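Local coordinates for protein sugar-phosphate aldolase (Thermotoga maritima, PDB 1PVT) that belongs to the class II aldolase and adducin N-terminal domain family, an AraD-like alpha/beta fold built round a mixed beta-sheet, at residues K88-L93 with S101-H106; E181-K186 with V197-D202. All coordinates share one frame; numbering follows the deposited sequence.

Contacts 1 and 2 both pack aromatic side chains from strands of one mixed sheet. In contact 1 the strand is 89-92, next to the outermost strand 45-49. In contact 2 it is 196-200, towards the other end of the sheet. Their centres are 20 Å apart, and their nearest atoms are about 6 Å apart without touching. Helix 103-115 connects them. Its first turn supplies F103 to contact 1, while I109 and F113 further along it meet F199 of contact 2. Along the chain, contact 1 closes before contact 2 opens. Both are buried, and both fall within the same family region.

Contact 1. Residues K88-L93 with S101-H106; sequences KHYEIL and SEFPTH
F103 meets Y90 in a T-shaped (edge-to-face) pair. The edge of the F103 ring is turned toward one face of Y90, and the planes stand at 68°. The centroids of the Y90 and F103 rings are 5.2 Å apart. The touch is off-centre: F103 CE2 lies 3.7 Å from Y90 CE2 and 4.0 Å from Y90 CD2. The CD2-CE2 side of the tyrosine is met.

The CB atoms of Y90 and F103 each point toward the other segment. The two rings bridge backbones that stay well apart, with Y90 CA and P104 CA 11.5 Å from each other. In F103 the ring carbon CG lies roughly anti to the backbone N (chi1 150°), which carries the ring out from the first turn of helix 103-115 to the strand. Around the pair, Y49 meets the Y90 ring and is also touched by F103. L82 and P99 add to the packing on Y90.

The same helix start is tied by a polar pair. H106 NE2 donates to E102 OE2 at 3.1 Å, nearly straight; the oxygen lies in the imidazole plane and is met on the anti side of the carboxylate, 18° out of the carboxylate plane. E102 is also the N-cap residue, and H106 ND1 is bonded to S31 OG. Across the segments the contact is purely aromatic, so helix and strand are joined here by ring packing and not by hydrogen bonds.

Contact 2. Residues E181-K186 with V197-D202; sequences EKSEGK and VAFGKD
The F199 ring has the carbonyl oxygen of K186 at its edge, close to the ring plane. K186 O is 3.7 Å from F199 CD1. S183 CB is 3.8 Å from F199 CE1, off the plane of the ring. The modelled position of S183 OG is doubtful, because it lies too near the ring. F113, from helix 103-115, forms an edge-to-face pair with F199, while I109 and I123 also touch the phenylalanine.

CG of F199 sits beside its backbone N (chi1 -40°) and anti to the carbonyl carbon, which brings the CD1-CE1 edge up to S183 and K186. The CB of F199 points toward segment 181-186. The K186 side chain leads away from F199, so this lysine contributes its backbone to the contact. Its carbonyl oxygen also accepts a hydrogen bond from K120 NZ, which ties the turn to a second loop. K186 CA and F199 CA are 8.5 Å apart.

S183 is the first residue to leave helical geometry after helix 173-182. Its side chain also touches V189 of strand 188-191 and F113. The chain then turns through 184-186 before strand 188-191.

Helix 173-182 links the adjacent parallel strands 163-165 and 188-191, which makes a beta-alpha-beta crossover. The contact sits at the turn where that helix gives way to the second strand. F199 comes from strand 196-200, the antiparallel neighbour of strand 188-191 in the mixed sheet of this alpha/beta fold.

Contact 1. Residues K88-L93 with S101-H106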
# COMPACT_ATOMS: atom_id res chain seq x y z
N LYS A 88 21.41 -1.40 10.95
CA LYS A 88 20.35 -2.13 11.62
C LYS A 88 19.46 -1.20 12.42
O LYS A 88 18.55 -1.65 13.13
CB LYS A 88 20.97 -3.20 12.53
CG LYS A 88 21.86 -4.19 11.78
CD LYS A 88 22.77 -4.97 12.73
CE LYS A 88 21.96 -5.70 13.80
NZ LYS A 88 22.84 -6.41 14.78
N HIS A 89 19.69 0.10 12.29
CA HIS A 89 18.90 1.05 13.04
C HIS A 89 18.18 2.11 12.24
O HIS A 89 18.67 2.62 11.22
CB HIS A 89 19.76 1.69 14.12
CG HIS A 89 20.18 0.72 15.19
ND1 HIS A 89 19.27 0.07 15.99
CD2 HIS A 89 21.40 0.27 15.55
CE1 HIS A 89 19.92 -0.75 16.81
NE2 HIS A 89 21.21 -0.64 16.56
N TYR A 90 16.99 2.41 12.74
CA TYR A 90 16.13 3.43 12.17
C TYR A 90 15.63 4.17 13.40
O TYR A 90 15.53 3.59 14.48
CB TYR A 90 14.96 2.79 11.42
CG TYR A 90 13.88 2.20 12.30
CD1 TYR A 90 12.85 3.00 12.83
CD2 TYR A 90 13.84 0.83 12.57
CE1 TYR A 90 11.81 2.45 13.58
CE2 TYR A 90 12.80 0.27 13.32
CZ TYR A 90 11.79 1.08 13.82
OH TYR A 90 10.76 0.52 14.54
N GLU A 91 15.33 5.45 13.22
CA GLU A 91 14.86 6.26 14.34
C GLU A 91 13.44 6.81 14.16
O GLU A 91 13.02 7.14 13.05
CB GLU A 91 15.86 7.39 14.60
CG GLU A 91 16.35 8.08 13.32
CD GLU A 91 17.53 9.03 13.56
OE1 GLU A 91 17.85 9.84 12.65
OE2 GLU A 91 18.14 8.96 14.66
N ILE A 92 12.71 6.90 15.27
CA ILE A 92 11.35 7.41 15.24
C ILE A 92 11.29 8.89 15.60
O ILE A 92 11.69 9.28 16.69
CB ILE A 92 10.47 6.65 16.21
CG1 ILE A 92 10.41 5.18 15.80
CG2 ILE A 92 9.09 7.27 16.26
CD1 ILE A 92 9.61 4.30 16.75
N LEU A 93 10.79 9.69 14.66
CA LEU A 93 10.64 11.14 14.85
C LEU A 93 9.24 11.44 15.40
O LEU A 93 9.09 12.21 16.35
CB LEU A 93 10.84 11.88 13.52
CG LEU A 93 12.26 12.19 13.03
CD1 LEU A 93 13.10 10.93 12.98
CD2 LEU A 93 12.19 12.85 11.65
N SER A 101 3.74 -4.07 11.38
CA SER A 101 4.52 -5.28 11.18
C SER A 101 5.04 -5.35 9.74
O SER A 101 6.16 -5.80 9.50
CB SER A 101 3.66 -6.51 11.46
OG SER A 101 2.97 -6.40 12.70
N GLU A 102 4.23 -4.92 8.77
CA GLU A 102 4.65 -4.99 7.37
C GLU A 102 5.58 -3.87 6.93
O GLU A 102 5.81 -3.64 5.74
CB GLU A 102 3.44 -5.09 6.43
CG GLU A 102 2.41 -4.00 6.54
CD GLU A 102 1.19 -4.29 5.69
OE1 GLU A 102 0.61 -5.39 5.85
OE2 GLU A 102 0.80 -3.44 4.86
N PHE A 103 6.11 -3.17 7.92
CA PHE A 103 7.04 -2.08 7.69
C PHE A 103 8.18 -2.55 6.79
O PHE A 103 8.50 -1.90 5.78
CB PHE A 103 7.53 -1.59 9.07
CG PHE A 103 8.92 -1.02 9.08
CD1 PHE A 103 9.36 -0.15 8.07
CD2 PHE A 103 9.80 -1.34 10.12
CE1 PHE A 103 10.67 0.39 8.10
CE2 PHE A 103 11.10 -0.81 10.16
CZ PHE A 103 11.53 0.05 9.15
N PRO A 104 8.80 -3.69 7.11
CA PRO A 104 9.90 -4.26 6.34
C PRO A 104 9.56 -4.35 4.86
O PRO A 104 10.35 -3.97 3.99
CB PRO A 104 10.08 -5.63 6.96
CG PRO A 104 9.72 -5.39 8.38
CD PRO A 104 8.48 -4.56 8.26
N THR A 105 8.37 -4.87 4.58
CA THR A 105 7.90 -5.03 3.22
C THR A 105 7.90 -3.69 2.50
O THR A 105 8.50 -3.54 1.45
CB THR A 105 6.50 -5.61 3.18
OG1 THR A 105 6.47 -6.84 3.91
CG2 THR A 105 6.09 -5.88 1.75
N HIS A 106 7.22 -2.71 3.10
CA HIS A 106 7.14 -1.36 2.54
C HIS A 106 8.54 -0.84 2.29
O HIS A 106 8.82 -0.19 1.28
CB HIS A 106 6.45 -0.42 3.54
CG HIS A 106 4.97 -0.60 3.64
ND1 HIS A 106 4.07 0.32 3.16
CD2 HIS A 106 4.23 -1.62 4.13
CE1 HIS A 106 2.84 -0.11 3.35
NE2 HIS A 106 2.91 -1.29 3.94

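Contact 2. Residues E181-K186 with V197-D202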
# COMPACT_ATOMS: atom_id res chain seq x y z
N GLU A 181 9.46 -6.84 -7.99
CA GLU A 181 9.68 -7.49 -9.28
C GLU A 181 8.44 -7.47 -10.16
O GLU A 181 8.51 -7.10 -11.34
CB GLU A 181 10.12 -8.94 -9.05
CG GLU A 181 11.24 -9.07 -8.04
CD GLU A 181 11.66 -10.50 -7.83
OE1 GLU A 181 10.76 -11.35 -7.61
OE2 GLU A 181 12.88 -10.78 -7.88
N LYS A 182 7.31 -7.88 -9.59
CA LYS A 182 6.05 -7.91 -10.31
C LYS A 182 5.60 -6.47 -10.51
O LYS A 182 4.97 -6.12 -11.51
CB LYS A 182 5.00 -8.67 -9.49
CG LYS A 182 5.58 -9.78 -8.62
CD LYS A 182 6.27 -10.86 -9.44
CE LYS A 182 6.97 -11.87 -8.53
NZ LYS A 182 6.03 -12.56 -7.59
N SER A 183 5.95 -5.63 -9.54
CA SER A 183 5.61 -4.22 -9.57
C SER A 183 6.51 -3.43 -10.51
O SER A 183 6.74 -2.23 -10.31
CB SER A 183 5.70 -3.64 -8.16
OG SER A 183 5.43 -2.25 -8.17
N GLU A 184 7.04 -4.09 -11.54
CA GLU A 184 7.93 -3.42 -12.49
C GLU A 184 7.18 -2.34 -13.26
O GLU A 184 6.39 -2.64 -14.16
CB GLU A 184 8.54 -4.45 -13.46
CG GLU A 184 9.63 -3.90 -14.40
CD GLU A 184 10.88 -3.42 -13.67
OE1 GLU A 184 11.45 -4.19 -12.87
OE2 GLU A 184 11.31 -2.27 -13.92
N GLY A 185 7.43 -1.09 -12.89
CA GLY A 185 6.78 0.03 -13.56
C GLY A 185 5.26 -0.03 -13.52
O GLY A 185 4.59 0.78 -14.16
N LYS A 186 4.73 -1.00 -12.79
CA LYS A 186 3.29 -1.18 -12.65
C LYS A 186 2.77 -0.38 -11.46
O LYS A 186 3.54 -0.06 -10.55
CB LYS A 186 2.96 -2.67 -12.50
CG LYS A 186 3.32 -3.48 -13.73
CD LYS A 186 2.56 -4.79 -13.78
CE LYS A 186 2.60 -5.36 -15.19
NZ LYS A 186 1.78 -6.59 -15.31
N VAL A 197 -2.01 -3.86 -2.88
CA VAL A 197 -1.09 -2.78 -2.57
C VAL A 197 -1.07 -1.85 -3.77
O VAL A 197 -0.86 -2.30 -4.89
CB VAL A 197 0.32 -3.31 -2.39
CG1 VAL A 197 1.23 -2.17 -1.96
CG2 VAL A 197 0.33 -4.43 -1.38
N ALA A 198 -1.28 -0.56 -3.54
CA ALA A 198 -1.29 0.39 -4.64
C ALA A 198 -0.27 1.49 -4.47
O ALA A 198 -0.00 1.93 -3.35
CB ALA A 198 -2.68 0.98 -4.79
N PHE A 199 0.28 1.95 -5.58
CA PHE A 199 1.31 2.99 -5.55
C PHE A 199 0.82 4.22 -6.30
O PHE A 199 -0.17 4.16 -7.02
CB PHE A 199 2.59 2.47 -6.21
CG PHE A 199 2.91 1.05 -5.86
CD1 PHE A 199 3.00 0.08 -6.85
CD2 PHE A 199 3.09 0.66 -4.53
CE1 PHE A 199 3.27 -1.25 -6.52
CE2 PHE A 199 3.35 -0.67 -4.19
CZ PHE A 199 3.44 -1.63 -5.19
N GLY A 200 1.52 5.34 -6.13
CA GLY A 200 1.13 6.55 -6.82
C GLY A 200 1.97 7.76 -6.49
O GLY A 200 2.73 7.76 -5.52
N LYS A 201 1.84 8.80 -7.30
CA LYS A 201 2.59 10.04 -7.08
C LYS A 201 2.38 10.50 -5.63
O LYS A 201 3.28 11.09 -5.03
CB LYS A 201 2.13 11.14 -8.06
CG LYS A 201 2.05 10.72 -9.53
CD LYS A 201 3.40 10.27 -10.08
CE LYS A 201 3.26 9.63 -11.48
NZ LYS A 201 2.84 10.58 -12.55
N ASP A 202 1.20 10.25 -5.07
CA ASP A 202 0.88 10.61 -3.69
C ASP A 202 -0.19 9.67 -3.14
O ASP A 202 -0.88 8.99 -3.92
CB ASP A 202 0.40 12.07 -3.60
CG ASP A 202 -0.84 12.34 -4.42
OD1 ASP A 202 -1.32 11.41 -5.12
OD2 ASP A 202 -1.34 13.49 -4.38